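PDB 3ZH5: protein E from Haemophilus influenzae, which acts as a multifunctional surface adhesin that binds host epithelial cells, vitronectin, laminin and plasminogen, aiding serum resistance and immune evasion. Local coordinates for residues Ile41-Ala46 with Arg68-Leu73; Thr81-Asp86 with Gln103-Leu108; Leu73-Tyr78 with Ile122-Tyr127. All blocks are in the same frame, centred on the assembly; numbering follows the deposited sequence.

Contact 1 (Ile41-Ala46 with Arg68-Leu73); sequences IVHFDA and RQYKIL. With EDO (1,2-ethanediol), chain C.
H43 and Y70 meet through a nearly straight bond of 2.6 Å between H43 ND1 and Y70 OH; either atom could supply the proton. H43, Y70 and I72 lie on one face of the sheet; with CG of H43 anti to its carbonyl carbon (chi1 -61°), its side chain runs alongside I72. Y70 OH arrives at the imidazole edge, in plane, and the two rings touch rim to rim with their planes 76° apart. The second ring nitrogen is used as well: H43 NE2 donates at 2.7 Å to O2 of a 1,2-ethanediol, probably from the crystallisation liquor; the diol also bonds D35. Over the centre of the imidazole sits I72 CG1, a CH-pi contact 3.7 Å from the ring centroid.

Further along this face, R68 NH1 reaches D45 OD2 at 2.9 Å in a salt bridge. OD2 uses its anti lone pair and lies near the guanidinium plane, the carboxylate being turned 65° against it, while NH1 has a second anionic partner in D28 and R68 NE bonds the carbonyl of G93.

Beneath, the antiparallel backbones are joined by paired N-H...O bonds at V42/L73, F44/K71 and A46/Q69, the shortest being V42 N to L73 O at 2.7 Å. On the other face, K71 CB rests over the F44 ring, 3.8 Å from its centroid and offset toward the rim, and L73 CB touches the ring edge, 4.0 Å from F44 CE1.

The ladder joins neighbouring strands of the sheet: V42, F44 and L73 pack against helix 115-128, while K71 and Q69 on the same face bond Q82 and T85 of the next strand. Opposite, both imidazole nitrogens are engaged in this crystal, one by the diol, and D45 and D28 probably balance the charge of R68.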
loop_
_atom_site.group_PDB
_atom_site.type_symbol
_atom_site.label_atom_id
_atom_site.label_comp_id
_atom_site.label_asym_id
_atom_site.label_seq_id
_atom_site.Cartn_x
_atom_site.Cartn_y
_atom_site.Cartn_z
ATOM N N ILE A 41 -3.702 -11.673 12.009
ATOM C CA ILE A 41 -2.724 -10.662 11.684
ATOM C C ILE A 41 -2.264 -10.862 10.246
ATOM O O ILE A 41 -1.873 -11.956 9.871
ATOM C CB ILE A 41 -1.541 -10.691 12.700
ATOM C CG1 ILE A 41 -2.022 -10.141 14.044
ATOM C CG2 ILE A 41 -0.398 -9.803 12.221
ATOM C CD1 ILE A 41 -0.938 -10.053 15.089
ATOM N N VAL A 42 -2.394 -9.838 9.394
ATOM C CA VAL A 42 -2.029 -10.013 7.998
ATOM C C VAL A 42 -1.086 -8.956 7.555
ATOM O O VAL A 42 -1.355 -7.777 7.752
ATOM C CB VAL A 42 -3.292 -9.965 7.057
ATOM C CG1 VAL A 42 -2.908 -10.293 5.632
ATOM C CG2 VAL A 42 -4.368 -10.915 7.552
ATOM N N HIS A 43 -0.026 -9.373 6.873
ATOM C CA HIS A 43 0.958 -8.457 6.298
ATOM C C HIS A 43 0.690 -8.278 4.809
ATOM O O HIS A 43 0.381 -9.253 4.086
ATOM C CB HIS A 43 2.409 -8.955 6.440
ATOM C CG HIS A 43 2.903 -9.157 7.848
ATOM N ND1 HIS A 43 4.210 -8.953 8.192
ATOM C CD2 HIS A 43 2.283 -9.589 8.971
ATOM C CE1 HIS A 43 4.380 -9.205 9.482
ATOM N NE2 HIS A 43 3.215 -9.575 9.977
ATOM N N PHE A 44 0.818 -7.048 4.319
ATOM C CA PHE A 44 0.615 -6.777 2.887
ATOM C C PHE A 44 1.279 -5.516 2.408
ATOM O O PHE A 44 1.506 -4.622 3.208
ATOM C CB PHE A 44 -0.881 -6.712 2.555
ATOM C CG PHE A 44 -1.603 -5.522 3.124
ATOM C CD1 PHE A 44 -2.144 -5.555 4.391
ATOM C CD2 PHE A 44 -1.823 -4.404 2.349
ATOM C CE1 PHE A 44 -2.850 -4.464 4.889
ATOM C CE2 PHE A 44 -2.521 -3.310 2.852
ATOM C CZ PHE A 44 -3.025 -3.355 4.129
ATOM N N ASP A 45 1.580 -5.417 1.110
ATOM C CA ASP A 45 1.977 -4.130 0.517
ATOM C C ASP A 45 0.796 -3.327 -0.019
ATOM O O ASP A 45 -0.036 -3.832 -0.737
ATOM C CB ASP A 45 2.970 -4.300 -0.622
ATOM C CG ASP A 45 4.317 -4.828 -0.165
ATOM O OD1 ASP A 45 4.621 -4.784 1.060
ATOM O OD2 ASP A 45 5.093 -5.251 -1.049
ATOM N N ALA A 46 0.738 -2.052 0.333
ATOM C CA ALA A 46 -0.141 -1.125 -0.377
ATOM C C ALA A 46 0.728 -0.529 -1.475
ATOM O O ALA A 46 1.916 -0.295 -1.253
ATOM C CB ALA A 46 -0.646 -0.060 0.558
ATOM N N ARG A 68 5.533 1.788 -2.736
ATOM C CA ARG A 68 5.094 0.551 -2.140
ATOM C C ARG A 68 5.266 0.681 -0.629
ATOM O O ARG A 68 6.344 1.025 -0.147
ATOM C CB ARG A 68 5.966 -0.572 -2.712
ATOM C CG ARG A 68 5.640 -1.982 -2.275
ATOM C CD ARG A 68 6.452 -2.984 -3.096
ATOM N NE ARG A 68 5.969 -3.249 -4.460
ATOM C CZ ARG A 68 4.992 -4.102 -4.755
ATOM N NH1 ARG A 68 4.358 -4.750 -3.785
ATOM N NH2 ARG A 68 4.644 -4.309 -6.004
ATOM N N GLN A 69 4.217 0.397 0.131
ATOM C CA GLN A 69 4.286 0.525 1.578
ATOM C C GLN A 69 3.898 -0.760 2.250
ATOM O O GLN A 69 2.821 -1.293 2.012
ATOM C CB GLN A 69 3.367 1.614 2.065
ATOM C CG GLN A 69 3.858 2.974 1.652
ATOM C CD GLN A 69 3.010 4.079 2.198
ATOM O OE1 GLN A 69 1.788 4.082 2.060
ATOM N NE2 GLN A 69 3.660 5.037 2.812
ATOM N N TYR A 70 4.787 -1.232 3.105
ATOM C CA TYR A 70 4.558 -2.440 3.875
ATOM C C TYR A 70 3.650 -2.157 5.039
ATOM O O TYR A 70 3.976 -1.322 5.923
ATOM C CB TYR A 70 5.892 -2.913 4.398
ATOM C CG TYR A 70 5.921 -4.332 4.961
ATOM C CD1 TYR A 70 5.098 -4.708 6.012
ATOM C CD2 TYR A 70 6.775 -5.275 4.433
ATOM C CE1 TYR A 70 5.128 -6.026 6.512
ATOM C CE2 TYR A 70 6.809 -6.574 4.915
ATOM C CZ TYR A 70 5.990 -6.941 5.966
ATOM O OH TYR A 70 6.041 -8.278 6.428
ATOM N N LYS A 71 2.520 -2.836 5.063
ATOM C CA LYS A 71 1.540 -2.708 6.147
ATOM C C LYS A 71 1.383 -4.005 6.941
ATOM O O LYS A 71 1.532 -5.085 6.373
ATOM C CB LYS A 71 0.161 -2.367 5.557
ATOM C CG LYS A 71 0.177 -1.148 4.659
ATOM C CD LYS A 71 0.430 0.150 5.447
ATOM C CE LYS A 71 0.000 1.340 4.588
ATOM N NZ LYS A 71 0.406 2.633 5.145
ATOM N N ILE A 72 0.964 -3.879 8.206
ATOM C CA ILE A 72 0.543 -4.993 8.991
ATOM C C ILE A 72 -0.793 -4.624 9.578
ATOM O O ILE A 72 -0.946 -3.577 10.267
ATOM C CB ILE A 72 1.530 -5.326 10.152
ATOM C CG1 ILE A 72 2.916 -5.686 9.606
ATOM C CG2 ILE A 72 0.940 -6.418 11.026
ATOM C CD1 ILE A 72 4.016 -5.771 10.637
ATOM N N LEU A 73 -1.763 -5.486 9.277
ATOM C CA LEU A 73 -3.124 -5.345 9.762
ATOM C C LEU A 73 -3.499 -6.387 10.799
ATOM O O LEU A 73 -3.341 -7.586 10.578
ATOM C CB LEU A 73 -4.106 -5.389 8.561
ATOM C CG LEU A 73 -5.594 -5.470 8.880
ATOM C CD1 LEU A 73 -6.025 -4.112 9.416
ATOM C CD2 LEU A 73 -6.392 -5.847 7.597
HETATM C C1 EDO C . 3.243 -8.809 14.024
HETATM O O1 EDO C . 2.707 -8.346 15.277
HETATM C C2 EDO C . 2.920 -10.290 13.816
HETATM O O2 EDO C . 2.860 -10.637 12.413
#

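Contact 2 (Thr81-Asp86 with Gln103-Leu108); sequences TQVRTD and QKKHTL
Q103 OE1 is gripped from two directions: the backbone N of T85 donates to it at 2.8 Å, and a water donates at 3.1 Å. The T85 N-H approaches at a C=O...N angle of 118°, tilted 34° from the amide plane. The other end of the same amide turns donor, Q103 NE2 giving a bond of 3.0 Å to T85 O that lies close to the amide plane. With both the oxygen and the nitrogen of its amide, Q103 therefore reads both backbone polar groups of T85, in place of a strand neighbour. The water ties in two further groups, accepting from Q82 NE2 and donating to K104 O; Q82 OE1 in turn accepts from K71 NZ of the neighbouring strand.

Q103 NE2 also lies over one face of the R84 guanidinium, offset toward its rim. R84 is held from its edge by D86, side-on, with NE to OD2 and NH2 to OD1; D86 has another basic partner in R97.

K105 runs out extended to CE and turns at its last bond (chi4 -48°), which puts NZ on V83 O, 2.7 Å away. Regular pairing begins only beyond it. Q82 N bonds H106 O at 2.8 Å, answered by a weak bond from H106 N to Q82 O, and Q82 CB sits over the H106 ring, 3.9 Å from its centroid. At the non-hydrogen-bonded pair T81/T107, the two hydroxyls, OG1 to OG1, are 2.7 Å apart in a hydrogen bond.

Where the chain approaches the sheet, before strand 106-109 begins, side chains and a water stand in for backbone pairing, and the ammonium of K105 probably polarises the V83 carbonyl to which it donates.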
loop_
_atom_site.group_PDB
_atom_site.type_symbol
_atom_site.label_atom_id
_atom_site.label_comp_id
_atom_site.label_asym_id
_atom_site.label_seq_id
_atom_site.Cartn_x
_atom_site.Cartn_y
_atom_site.Cartn_z
ATOM N N THR A 81 -0.436 -1.049 11.023
ATOM C CA THR A 81 0.911 -0.494 11.190
ATOM C C THR A 81 1.572 -0.230 9.849
ATOM O O THR A 81 1.564 -1.087 8.934
ATOM C CB THR A 81 1.743 -1.497 11.996
ATOM O OG1 THR A 81 1.035 -1.808 13.210
ATOM C CG2 THR A 81 3.148 -0.991 12.257
ATOM N N GLN A 82 2.108 0.971 9.707
ATOM C CA GLN A 82 2.960 1.350 8.579
ATOM C C GLN A 82 4.373 0.982 8.967
ATOM O O GLN A 82 4.895 1.503 9.970
ATOM C CB GLN A 82 2.852 2.846 8.289
ATOM C CG GLN A 82 3.936 3.468 7.386
ATOM C CD GLN A 82 4.055 2.933 5.985
ATOM O OE1 GLN A 82 3.089 2.443 5.385
ATOM N NE2 GLN A 82 5.249 3.074 5.424
ATOM N N VAL A 83 4.994 0.115 8.166
ATOM C CA VAL A 83 6.326 -0.420 8.495
ATOM C C VAL A 83 7.429 0.211 7.669
ATOM O O VAL A 83 8.512 0.524 8.185
ATOM C CB VAL A 83 6.356 -1.954 8.281
ATOM C CG1 VAL A 83 7.773 -2.507 8.383
ATOM C CG2 VAL A 83 5.426 -2.586 9.293
ATOM N N ARG A 84 7.202 0.356 6.379
ATOM C CA ARG A 84 8.229 0.967 5.537
ATOM C C ARG A 84 7.689 1.403 4.196
ATOM O O ARG A 84 6.582 0.991 3.760
ATOM C CB ARG A 84 9.446 0.078 5.352
ATOM C CG ARG A 84 9.296 -1.004 4.335
ATOM C CD ARG A 84 10.599 -1.722 4.040
ATOM N NE ARG A 84 11.478 -0.959 3.142
ATOM C CZ ARG A 84 12.696 -0.511 3.450
ATOM N NH1 ARG A 84 13.231 -0.751 4.644
ATOM N NH2 ARG A 84 13.409 0.168 2.548
ATOM N N THR A 85 8.479 2.286 3.579
ATOM C CA THR A 85 8.138 2.913 2.325
ATOM C C THR A 85 9.287 2.831 1.358
ATOM O O THR A 85 10.421 3.118 1.708
ATOM C CB THR A 85 7.814 4.397 2.525
ATOM O OG1 THR A 85 6.647 4.515 3.343
ATOM C CG2 THR A 85 7.569 5.056 1.197
ATOM N N ASP A 86 8.973 2.407 0.137
ATOM C CA ASP A 86 9.944 2.365 -0.938
ATOM C C ASP A 86 9.370 3.093 -2.136
ATOM O O ASP A 86 8.179 2.949 -2.450
ATOM C CB ASP A 86 10.246 0.904 -1.300
ATOM C CG ASP A 86 11.049 0.187 -0.210
ATOM O OD1 ASP A 86 12.256 0.507 -0.078
ATOM O OD2 ASP A 86 10.475 -0.672 0.510
ATOM N N GLN A 103 12.943 5.274 8.407
ATOM C CA GLN A 103 11.588 4.892 8.092
ATOM C C GLN A 103 10.724 5.345 9.249
ATOM O O GLN A 103 11.012 5.054 10.419
ATOM C CB GLN A 103 11.502 3.375 7.898
ATOM C CG GLN A 103 12.212 2.869 6.646
ATOM C CD GLN A 103 11.413 3.117 5.391
ATOM O OE1 GLN A 103 10.231 3.401 5.468
ATOM N NE2 GLN A 103 12.059 3.020 4.228
ATOM N N LYS A 104 9.670 6.076 8.923
ATOM C CA LYS A 104 8.741 6.554 9.928
ATOM C C LYS A 104 7.647 5.553 10.068
ATOM O O LYS A 104 7.018 5.185 9.084
ATOM C CB LYS A 104 8.176 7.915 9.531
ATOM C CG LYS A 104 9.014 9.078 10.038
ATOM C CD LYS A 104 9.015 9.101 11.579
ATOM C CE LYS A 104 10.428 9.104 12.160
ATOM N NZ LYS A 104 11.080 10.453 12.075
ATOM N N LYS A 105 7.447 5.067 11.283
ATOM C CA LYS A 105 6.538 3.967 11.528
ATOM C C LYS A 105 5.432 4.504 12.433
ATOM O O LYS A 105 5.622 5.448 13.214
ATOM C CB LYS A 105 7.253 2.708 12.184
ATOM C CG LYS A 105 8.396 2.116 11.378
ATOM C CD LYS A 105 9.360 1.228 12.301
ATOM C CE LYS A 105 10.668 0.840 11.595
ATOM N NZ LYS A 105 10.335 0.294 10.184
ATOM N N HIS A 106 4.233 3.959 12.281
ATOM C CA HIS A 106 3.160 4.256 13.210
ATOM C C HIS A 106 2.083 3.217 13.041
ATOM O O HIS A 106 2.017 2.583 12.012
ATOM C CB HIS A 106 2.580 5.656 12.879
ATOM C CG HIS A 106 2.079 5.809 11.468
ATOM N ND1 HIS A 106 0.833 5.363 11.070
ATOM C CD2 HIS A 106 2.645 6.350 10.365
ATOM C CE1 HIS A 106 0.661 5.625 9.794
ATOM N NE2 HIS A 106 1.735 6.232 9.333
ATOM N N THR A 107 1.280 3.050 14.080
ATOM C CA THR A 107 0.090 2.236 14.049
ATOM C C THR A 107 -1.151 3.121 14.240
ATOM O O THR A 107 -1.162 4.020 15.123
ATOM C CB THR A 107 0.196 1.233 15.129
ATOM O OG1 THR A 107 1.314 0.395 14.790
ATOM C CG2 THR A 107 -1.078 0.413 15.314
ATOM N N LEU A 108 -2.154 2.920 13.365
ATOM C CA LEU A 108 -3.456 3.588 13.535
ATOM C C LEU A 108 -4.515 2.599 13.964
ATOM O O LEU A 108 -4.386 1.410 13.750
ATOM C CB LEU A 108 -3.978 4.147 12.210
ATOM C CG LEU A 108 -3.073 4.953 11.312
ATOM C CD1 LEU A 108 -2.826 4.129 10.089
ATOM C CD2 LEU A 108 -3.744 6.281 10.968
HETATM O O HOH W 1 7.595 4.170 6.898
#

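Contact 3 (Leu73-Tyr78 with Ile122-Tyr127); sequences LNCANY and IICANY
The Y78 ring meets the sulfur of C124 obliquely: Y78 CE1 is 4.2 Å from C124 SG, and the sulfur stands 5.1 Å from the ring centroid, 46° off the normal. At the ring's edge, in plane, lies the carbonyl oxygen of C75. The phenol is fixed further by Q121, which bonds Y78 OH, and by the ring of Y117, so the aromatic group spans from the turn after strand 64-74 to helix 115-128.

The sulfur beside this ring belongs to the disulfide between C75 and C124, whose SG atoms are 2.1 Å apart. In both cysteines SG is anti to the carbonyl carbon, and the torsion about the S-S bond is -85°, close to the relaxed right angle, so the link shows no torsional strain there. L73 CD2 also touches C124 SG, at 3.5 Å, so this sulfur has both an aliphatic and an aromatic neighbour. The same methyl reaches I123 CG2 at 4.1 Å. Both L73 and I123 turn CB toward the opposite segment, and their side chains slide past each other in opposite directions. I123 packs further on V42 and F44 of strand 41-50, which carries the helix contact across to the next strand.

C75 lies in an Asx turn, where N74 OD1 accepts from A76 N at 3.1 Å; the donor stands above the carbonyl plane, as the chain leaves the strand end.

A disulfide supported by apolar packing thus joins helix 115-128 to the turn that follows strand 64-74, a cross-link consistent with a protein exported to the cell surface.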
loop_
_atom_site.group_PDB
_atom_site.type_symbol
_atom_site.label_atom_id
_atom_site.label_comp_id
_atom_site.label_asym_id
_atom_site.label_seq_id
_atom_site.Cartn_x
_atom_site.Cartn_y
_atom_site.Cartn_z
ATOM N N LEU A 73 -1.763 -5.486 9.277
ATOM C CA LEU A 73 -3.124 -5.345 9.762
ATOM C C LEU A 73 -3.499 -6.387 10.799
ATOM O O LEU A 73 -3.341 -7.586 10.578
ATOM C CB LEU A 73 -4.106 -5.389 8.561
ATOM C CG LEU A 73 -5.594 -5.470 8.880
ATOM C CD1 LEU A 73 -6.025 -4.112 9.416
ATOM C CD2 LEU A 73 -6.392 -5.847 7.597
ATOM N N ASN A 74 -4.071 -5.933 11.909
ATOM C CA ASN A 74 -4.755 -6.811 12.834
ATOM C C ASN A 74 -6.291 -6.782 12.637
ATOM O O ASN A 74 -6.940 -5.792 12.950
ATOM C CB ASN A 74 -4.393 -6.432 14.261
ATOM C CG ASN A 74 -4.894 -7.436 15.265
ATOM O OD1 ASN A 74 -5.574 -8.402 14.910
ATOM N ND2 ASN A 74 -4.522 -7.250 16.514
ATOM N N CYS A 75 -6.854 -7.869 12.128
ATOM C CA CYS A 75 -8.276 -7.934 11.776
ATOM C C CYS A 75 -9.178 -7.938 12.996
ATOM O O CYS A 75 -10.376 -7.692 12.875
ATOM C CB CYS A 75 -8.589 -9.170 10.899
ATOM S SG CYS A 75 -7.874 -9.029 9.281
ATOM N N ALA A 76 -8.629 -8.219 14.170
ATOM C CA ALA A 76 -9.453 -8.283 15.384
ATOM C C ALA A 76 -9.786 -6.870 15.943
ATOM O O ALA A 76 -10.817 -6.669 16.584
ATOM C CB ALA A 76 -8.756 -9.114 16.445
ATOM N N ASN A 77 -8.907 -5.907 15.728
ATOM C CA ASN A 77 -9.129 -4.551 16.259
ATOM C C ASN A 77 -8.894 -3.478 15.218
ATOM O O ASN A 77 -8.956 -2.288 15.527
ATOM C CB ASN A 77 -8.268 -4.312 17.501
ATOM C CG ASN A 77 -6.775 -4.546 17.252
ATOM O OD1 ASN A 77 -6.309 -4.597 16.107
ATOM N ND2 ASN A 77 -6.016 -4.659 18.338
ATOM N N TYR A 78 -8.640 -3.893 13.979
ATOM C CA TYR A 78 -8.376 -2.965 12.882
ATOM C C TYR A 78 -7.243 -1.969 13.203
ATOM O O TYR A 78 -7.277 -0.806 12.788
ATOM C CB TYR A 78 -9.670 -2.233 12.480
ATOM C CG TYR A 78 -10.547 -2.958 11.458
ATOM C CD1 TYR A 78 -10.753 -4.319 11.522
ATOM C CD2 TYR A 78 -11.193 -2.246 10.437
ATOM C CE1 TYR A 78 -11.542 -4.980 10.584
ATOM C CE2 TYR A 78 -11.984 -2.885 9.502
ATOM C CZ TYR A 78 -12.161 -4.259 9.588
ATOM O OH TYR A 78 -12.933 -4.921 8.673
ATOM N N ILE A 122 -11.758 -5.677 3.031
ATOM C CA ILE A 122 -11.526 -6.647 1.969
ATOM C C ILE A 122 -10.561 -7.718 2.428
ATOM O O ILE A 122 -10.798 -8.909 2.216
ATOM C CB ILE A 122 -10.941 -5.986 0.759
ATOM C CG1 ILE A 122 -12.011 -5.021 0.169
ATOM C CG2 ILE A 122 -10.560 -7.010 -0.324
ATOM C CD1 ILE A 122 -11.563 -4.180 -1.021
ATOM N N ILE A 123 -9.463 -7.295 3.052
ATOM C CA ILE A 123 -8.455 -8.281 3.439
ATOM C C ILE A 123 -9.024 -9.228 4.474
ATOM O O ILE A 123 -8.890 -10.462 4.349
ATOM C CB ILE A 123 -7.166 -7.648 3.953
ATOM C CG1 ILE A 123 -6.342 -7.164 2.781
ATOM C CG2 ILE A 123 -6.287 -8.709 4.716
ATOM C CD1 ILE A 123 -5.334 -6.141 3.209
ATOM N N CYS A 124 -9.688 -8.672 5.474
ATOM C CA CYS A 124 -10.184 -9.490 6.564
ATOM C C CYS A 124 -11.276 -10.438 6.105
ATOM O O CYS A 124 -11.305 -11.581 6.529
ATOM C CB CYS A 124 -10.642 -8.619 7.722
ATOM S SG CYS A 124 -9.214 -7.669 8.391
ATOM N N ALA A 125 -12.166 -9.959 5.234
ATOM C CA ALA A 125 -13.183 -10.824 4.662
ATOM C C ALA A 125 -12.602 -12.016 3.920
ATOM O O ALA A 125 -13.217 -13.088 3.920
ATOM C CB ALA A 125 -14.076 -10.037 3.721
ATOM N N ASN A 126 -11.483 -11.836 3.222
ATOM C CA ASN A 126 -10.995 -12.917 2.369
ATOM C C ASN A 126 -9.840 -13.759 2.966
ATOM O O ASN A 126 -9.651 -14.888 2.536
ATOM C CB ASN A 126 -10.599 -12.397 1.002
ATOM C CG ASN A 126 -11.832 -11.929 0.185
ATOM O OD1 ASN A 126 -12.391 -12.663 -0.624
ATOM N ND2 ASN A 126 -12.266 -10.695 0.450
ATOM N N TYR A 127 -9.125 -13.178 3.918
ATOM C CA TYR A 127 -7.924 -13.791 4.492
ATOM C C TYR A 127 -8.016 -13.971 6.012
ATOM O O TYR A 127 -7.468 -14.936 6.551
ATOM C CB TYR A 127 -6.700 -12.958 4.140
ATOM C CG TYR A 127 -6.388 -12.843 2.661
ATOM C CD1 TYR A 127 -7.047 -11.910 1.854
ATOM C CD2 TYR A 127 -5.439 -13.667 2.068
ATOM C CE1 TYR A 127 -6.749 -11.787 0.532
ATOM C CE2 TYR A 127 -5.134 -13.550 0.725
ATOM C CZ TYR A 127 -5.803 -12.616 -0.038
ATOM O OH TYR A 127 -5.516 -12.499 -1.374
#

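How the contacts relate
Strand 64-74 serves contacts 1 and 3 and pairs with strand 79-88 of contact 2. Contacts 1 and 2, with centres about 9 Å apart, belong to one antiparallel sheet: I72 O and T81 N lie 2.7 Å apart, as do K71 NZ and Q82 OE1, both probable hydrogen bonds. Contact 3 shares L73 with contact 1, about 11 Å away between centres, and I123 CD1 packs against F44 CE1 at 3.4 Å, so the helix fastened by the disulfide also covers V42 and F44 of contact 1. Contacts 2 and 3 are about 18 Å apart between centres and adjoin only through the sequence. Together they run from strand 106-109, across the sheet, to the helix.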